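Local coordinates for protein DNA ligase (Alteromonas mediterranea, PDB 6GDR) that probably joins nicks in double-stranded DNA through an adenylated intermediate, as an ATP-dependent ligase of the minimal Lig E type that carries bound adenosine monophosphate, at residues E177-E180 with Q181-S185; A138-S141 with F142-L146. One frame throughout, in Å; residues are numbered along the deposited sequence.

Overall arrangement
Both interactions are local and both lie in the ATP-dependent ligase domain, but on different helices. Interaction 2 spans the loop 138-141 and the first turn of helix 142-154. Interaction 1 covers the last turns of helix 172-184. Their centres are about 28 Å apart and they do not touch. Each is partly buried. In interaction 1 the buried residues are Leu179 and Val182, which pack on strand 189-194, while Glu177 and Leu184 are exposed. In interaction 2 the buried residues that touch across the contact are Phe142 and Arg145. Interaction 1 pairs regular helical bonds with a lysine-glutamine hydrogen bond and a threonine bond to the backbone. Interaction 2 is a helix N-cap, with an arginine turned back to a loop carbonyl.

Interaction 1 of 2, residues E177-E180 with Q181-S185; sequences EKLE and QVTLS
Residues 177-184 are one run of alpha helix, with Ser185 following its end, and Gln181, Val182, Thr183 and Leu184 each give the backbone N-H to the carbonyl four residues earlier, in nearly straight bonds. On one flank Lys178 and Gln181 lie side by side and point the same way. Lys178 NZ donates to Gln181 OE1 at 2.8 Å, tilted 33° from the plane of that amide. The lysine chain starts anti to the backbone N (chi1 -176°) and bends at chi2, which carries the amine along the helix to the glutamine. On the way, Lys178 CE passes 3.7 Å from Val182 CG2. Val182 CG2 also sits 3.2 Å from Lys178 O.

Leu179 O takes two donors from one residue, Thr183 N and Thr183 OG1. The hydroxyl bond, Thr183 OG1 to Leu179 O, is 2.7 Å, and its donor lies above the carbonyl plane. Hydroxyl bonding to the carbonyl four residues back is a common way for threonine to satisfy its OG1 inside a helix. Helix 172-184 packs through Leu179 and Val182 on Leu190 of strand 189-194. That strand shares a mixed sheet with 29-34 and 207-210, and all three carry AMP-pocket residues, among them Met191, Lys34 and Lys209. Gln212 touches Leu179 and Thr183.

Glu180 crosses Leu184 on the more exposed side. Its OE2 lies against both methyls, 3.2 Å from Leu184 CD2 and almost as near to CD1. OE1 of Glu180 has a weak bond to Gln212. At the C-terminal end, Ser185 is the first residue to leave helical angles. Its N and OG reach Gln181 O from opposite faces of the carbonyl plane, with OG of Ser185 2.9 Å from O of Gln181. Gln181 NE2 adds a weak bond to the same serine hydroxyl.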
loop_
_atom_site.group_PDB
_atom_site.type_symbol
_atom_site.label_atom_id
_atom_site.label_comp_id
_atom_site.label_asym_id
_atom_site.label_seq_id
_atom_site.Cartn_x
_atom_site.Cartn_y
_atom_site.Cartn_z
ATOM N N GLU D 177 11.640 15.917 1.503
ATOM C CA GLU D 177 12.882 15.406 2.077
ATOM C C GLU D 177 12.632 14.160 2.917
ATOM O O GLU D 177 13.420 13.209 2.872
ATOM C CB GLU D 177 13.557 16.488 2.918
ATOM C CG GLU D 177 14.077 17.665 2.110
ATOM C CD GLU D 177 14.762 18.708 2.975
ATOM O OE1 GLU D 177 14.631 18.632 4.215
ATOM O OE2 GLU D 177 15.433 19.600 2.415
ATOM N N LYS D 178 11.548 14.147 3.696
ATOM C CA LYS D 178 11.233 12.961 4.487
ATOM C C LYS D 178 10.908 11.779 3.586
ATOM O O LYS D 178 11.336 10.649 3.849
ATOM C CB LYS D 178 10.068 13.249 5.434
ATOM C CG LYS D 178 9.730 12.099 6.381
ATOM C CD LYS D 178 10.856 11.834 7.374
ATOM C CE LYS D 178 10.590 10.594 8.210
ATOM N NZ LYS D 178 11.753 10.247 9.076
ATOM N N LEU D 179 10.151 12.020 2.515
ATOM C CA LEU D 179 9.850 10.958 1.561
ATOM C C LEU D 179 11.131 10.365 0.989
ATOM O O LEU D 179 11.295 9.140 0.938
ATOM C CB LEU D 179 8.959 11.505 0.447
ATOM C CG LEU D 179 8.604 10.538 -0.680
ATOM C CD1 LEU D 179 7.849 9.328 -0.144
ATOM C CD2 LEU D 179 7.787 11.259 -1.738
ATOM N N GLU D 180 12.056 11.224 0.553
ATOM C CA GLU D 180 13.336 10.747 0.037
ATOM C C GLU D 180 14.060 9.898 1.074
ATOM O O GLU D 180 14.535 8.797 0.770
ATOM C CB GLU D 180 14.205 11.934 -0.384
ATOM C CG GLU D 180 14.380 12.084 -1.888
ATOM C CD GLU D 180 15.266 11.006 -2.483
ATOM O OE1 GLU D 180 14.922 10.482 -3.563
ATOM O OE2 GLU D 180 16.303 10.680 -1.870
ATOM N N GLN D 181 14.152 10.394 2.308
ATOM C CA GLN D 181 14.853 9.658 3.357
ATOM C C GLN D 181 14.202 8.303 3.601
ATOM O O GLN D 181 14.885 7.273 3.660
ATOM C CB GLN D 181 14.883 10.489 4.642
ATOM C CG GLN D 181 15.533 9.787 5.827
ATOM C CD GLN D 181 14.536 9.039 6.695
ATOM O OE1 GLN D 181 13.414 9.499 6.911
ATOM N NE2 GLN D 181 14.944 7.880 7.199
ATOM N N VAL D 182 12.876 8.281 3.743
ATOM C CA VAL D 182 12.171 7.023 3.970
ATOM C C VAL D 182 12.401 6.071 2.803
ATOM O O VAL D 182 12.716 4.890 2.993
ATOM C CB VAL D 182 10.672 7.285 4.203
ATOM C CG1 VAL D 182 9.889 5.979 4.259
ATOM C CG2 VAL D 182 10.472 8.069 5.492
ATOM N N THR D 183 12.249 6.571 1.575
ATOM C CA THR D 183 12.443 5.729 0.399
ATOM C C THR D 183 13.839 5.117 0.392
ATOM O O THR D 183 13.998 3.905 0.198
ATOM C CB THR D 183 12.208 6.545 -0.874
ATOM O OG1 THR D 183 10.914 7.160 -0.817
ATOM C CG2 THR D 183 12.283 5.655 -2.111
ATOM N N LEU D 184 14.865 5.943 0.609
ATOM C CA LEU D 184 16.235 5.443 0.624
ATOM C C LEU D 184 16.468 4.479 1.778
ATOM O O LEU D 184 17.326 3.594 1.683
ATOM C CB LEU D 184 17.214 6.614 0.702
ATOM C CG LEU D 184 17.590 7.287 -0.620
ATOM C CD1 LEU D 184 16.398 7.423 -1.563
ATOM C CD2 LEU D 184 18.201 8.651 -0.343
ATOM N N SER D 185 15.724 4.629 2.871
ATOM C CA SER D 185 15.849 3.737 4.014
ATOM C C SER D 185 15.021 2.466 3.866
ATOM O O SER D 185 14.896 1.711 4.836
ATOM C CB SER D 185 15.446 4.466 5.298
ATOM O OG SER D 185 16.319 5.551 5.567
#

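Interaction 2 of 2, residues A138-S141 with F142-L146; sequences AGQS and FDSRL
Ser141 and Ser144 meet where the loop 138-141 runs into helix 142-154. Ser141 is the N-cap. Its OG accepts from Ser144 N in a weak bond of 3.3 Å. A chi1 of 70° sets OG between the N and carbonyl carbon of Ser141, turned toward Ser144 N in the first turn. Ser141 O also draws on that turn. It takes Arg145 N at 3.0 Å, and Ser144 N in a weak, strongly bent bond. Ser144 N is thus shared between two weak acceptors, OG and O of Ser141.

One residue earlier, Gln140 uses both its side chain and its backbone. Gln140 NE2 donates an N-H to Ser144 OG at 3.1 Å, tilted 25° from the amide plane. CG of Gln140 lies against the same hydroxyl. This capped helix start follows strand 129-134 in the ligase domain and lies near the nucleotide: the side chain of Phe142 is about 7 Å from the AMP and stacks on His193. The backbones of Phe142 and Asp143 bond to those of Ala197 and Lys195.

Arg145 folds back toward the loop, its chain bent at chi3. NH1 of Arg145 approaches Gln140 O at 2.6 Å, but the 120° angle makes the bond weak. The carbonyl oxygen lies at the guanidinium edge, and Phe142 CA sits over one face. NE of Arg145 forms a salt bridge with Asp134, and NH2 is also hydrogen-bonded outside the contact. Asp143 OD1 is satisfied by Trp30 NE1.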
loop_
_atom_site.group_PDB
_atom_site.type_symbol
_atom_site.label_atom_id
_atom_site.label_comp_id
_atom_site.label_asym_id
_atom_site.label_seq_id
_atom_site.Cartn_x
_atom_site.Cartn_y
_atom_site.Cartn_z
ATOM N N ALA D 138 -17.776 6.531 13.608
ATOM C CA ALA D 138 -18.589 7.556 12.968
ATOM C C ALA D 138 -18.677 8.789 13.857
ATOM O O ALA D 138 -19.042 8.692 15.033
ATOM C CB ALA D 138 -19.990 7.021 12.671
ATOM N N GLY D 139 -18.338 9.946 13.292
ATOM C CA GLY D 139 -18.520 11.211 13.976
ATOM C C GLY D 139 -17.495 11.501 15.053
ATOM O O GLY D 139 -17.857 11.759 16.204
ATOM N N GLN D 140 -16.213 11.464 14.695
ATOM C CA GLN D 140 -15.158 11.834 15.629
ATOM C C GLN D 140 -13.861 12.006 14.851
ATOM O O GLN D 140 -13.576 11.230 13.936
ATOM C CB GLN D 140 -14.991 10.779 16.730
ATOM C CG GLN D 140 -14.412 11.330 18.033
ATOM C CD GLN D 140 -15.226 10.949 19.259
ATOM O OE1 GLN D 140 -16.356 10.471 19.150
ATOM N NE2 GLN D 140 -14.650 11.166 20.437
ATOM N N SER D 141 -13.087 13.022 15.223
ATOM C CA SER D 141 -11.894 13.377 14.468
ATOM C C SER D 141 -10.827 12.295 14.587
ATOM O O SER D 141 -10.760 11.560 15.576
ATOM C CB SER D 141 -11.328 14.709 14.962
ATOM O OG SER D 141 -10.766 14.570 16.257
ATOM N N PHE D 142 -9.978 12.210 13.560
ATOM C CA PHE D 142 -8.875 11.256 13.589
ATOM C C PHE D 142 -7.954 11.507 14.775
ATOM O O PHE D 142 -7.376 10.560 15.322
ATOM C CB PHE D 142 -8.083 11.325 12.283
ATOM C CG PHE D 142 -6.885 10.420 12.253
ATOM C CD1 PHE D 142 -7.041 9.045 12.219
ATOM C CD2 PHE D 142 -5.604 10.944 12.256
ATOM C CE1 PHE D 142 -5.941 8.211 12.190
ATOM C CE2 PHE D 142 -4.500 10.113 12.226
ATOM C CZ PHE D 142 -4.669 8.746 12.193
ATOM N N ASP D 143 -7.801 12.768 15.183
ATOM C CA ASP D 143 -7.014 13.064 16.375
ATOM C C ASP D 143 -7.559 12.312 17.581
ATOM O O ASP D 143 -6.792 11.767 18.384
ATOM C CB ASP D 143 -7.009 14.570 16.639
ATOM C CG ASP D 143 -5.785 15.023 17.409
ATOM O OD1 ASP D 143 -4.763 15.342 16.766
ATOM O OD2 ASP D 143 -5.842 15.056 18.656
ATOM N N SER D 144 -8.886 12.261 17.718
ATOM C CA SER D 144 -9.493 11.526 18.822
ATOM C C SER D 144 -9.312 10.024 18.650
ATOM O O SER D 144 -9.021 9.313 19.619
ATOM C CB SER D 144 -10.977 11.875 18.927
ATOM O OG SER D 144 -11.636 11.030 19.854
ATOM N N ARG D 145 -9.480 9.521 17.424
ATOM C CA ARG D 145 -9.312 8.092 17.182
ATOM C C ARG D 145 -7.876 7.660 17.448
ATOM O O ARG D 145 -7.637 6.600 18.040
ATOM C CB ARG D 145 -9.726 7.751 15.749
ATOM C CG ARG D 145 -11.104 8.280 15.374
ATOM C CD ARG D 145 -11.665 7.590 14.142
ATOM N NE ARG D 145 -10.890 7.868 12.934
ATOM C CZ ARG D 145 -11.067 8.925 12.144
ATOM N NH1 ARG D 145 -11.994 9.831 12.425
ATOM N NH2 ARG D 145 -10.309 9.079 11.067
ATOM N N LEU D 146 -6.904 8.469 17.022
ATOM C CA LEU D 146 -5.510 8.187 17.345
ATOM C C LEU D 146 -5.312 8.102 18.853
ATOM O O LEU D 146 -4.686 7.164 19.359
ATOM C CB LEU D 146 -4.603 9.263 16.745
ATOM C CG LEU D 146 -3.114 9.171 17.097
ATOM C CD1 LEU D 146 -2.502 7.892 16.549
ATOM C CD2 LEU D 146 -2.366 10.388 16.582
#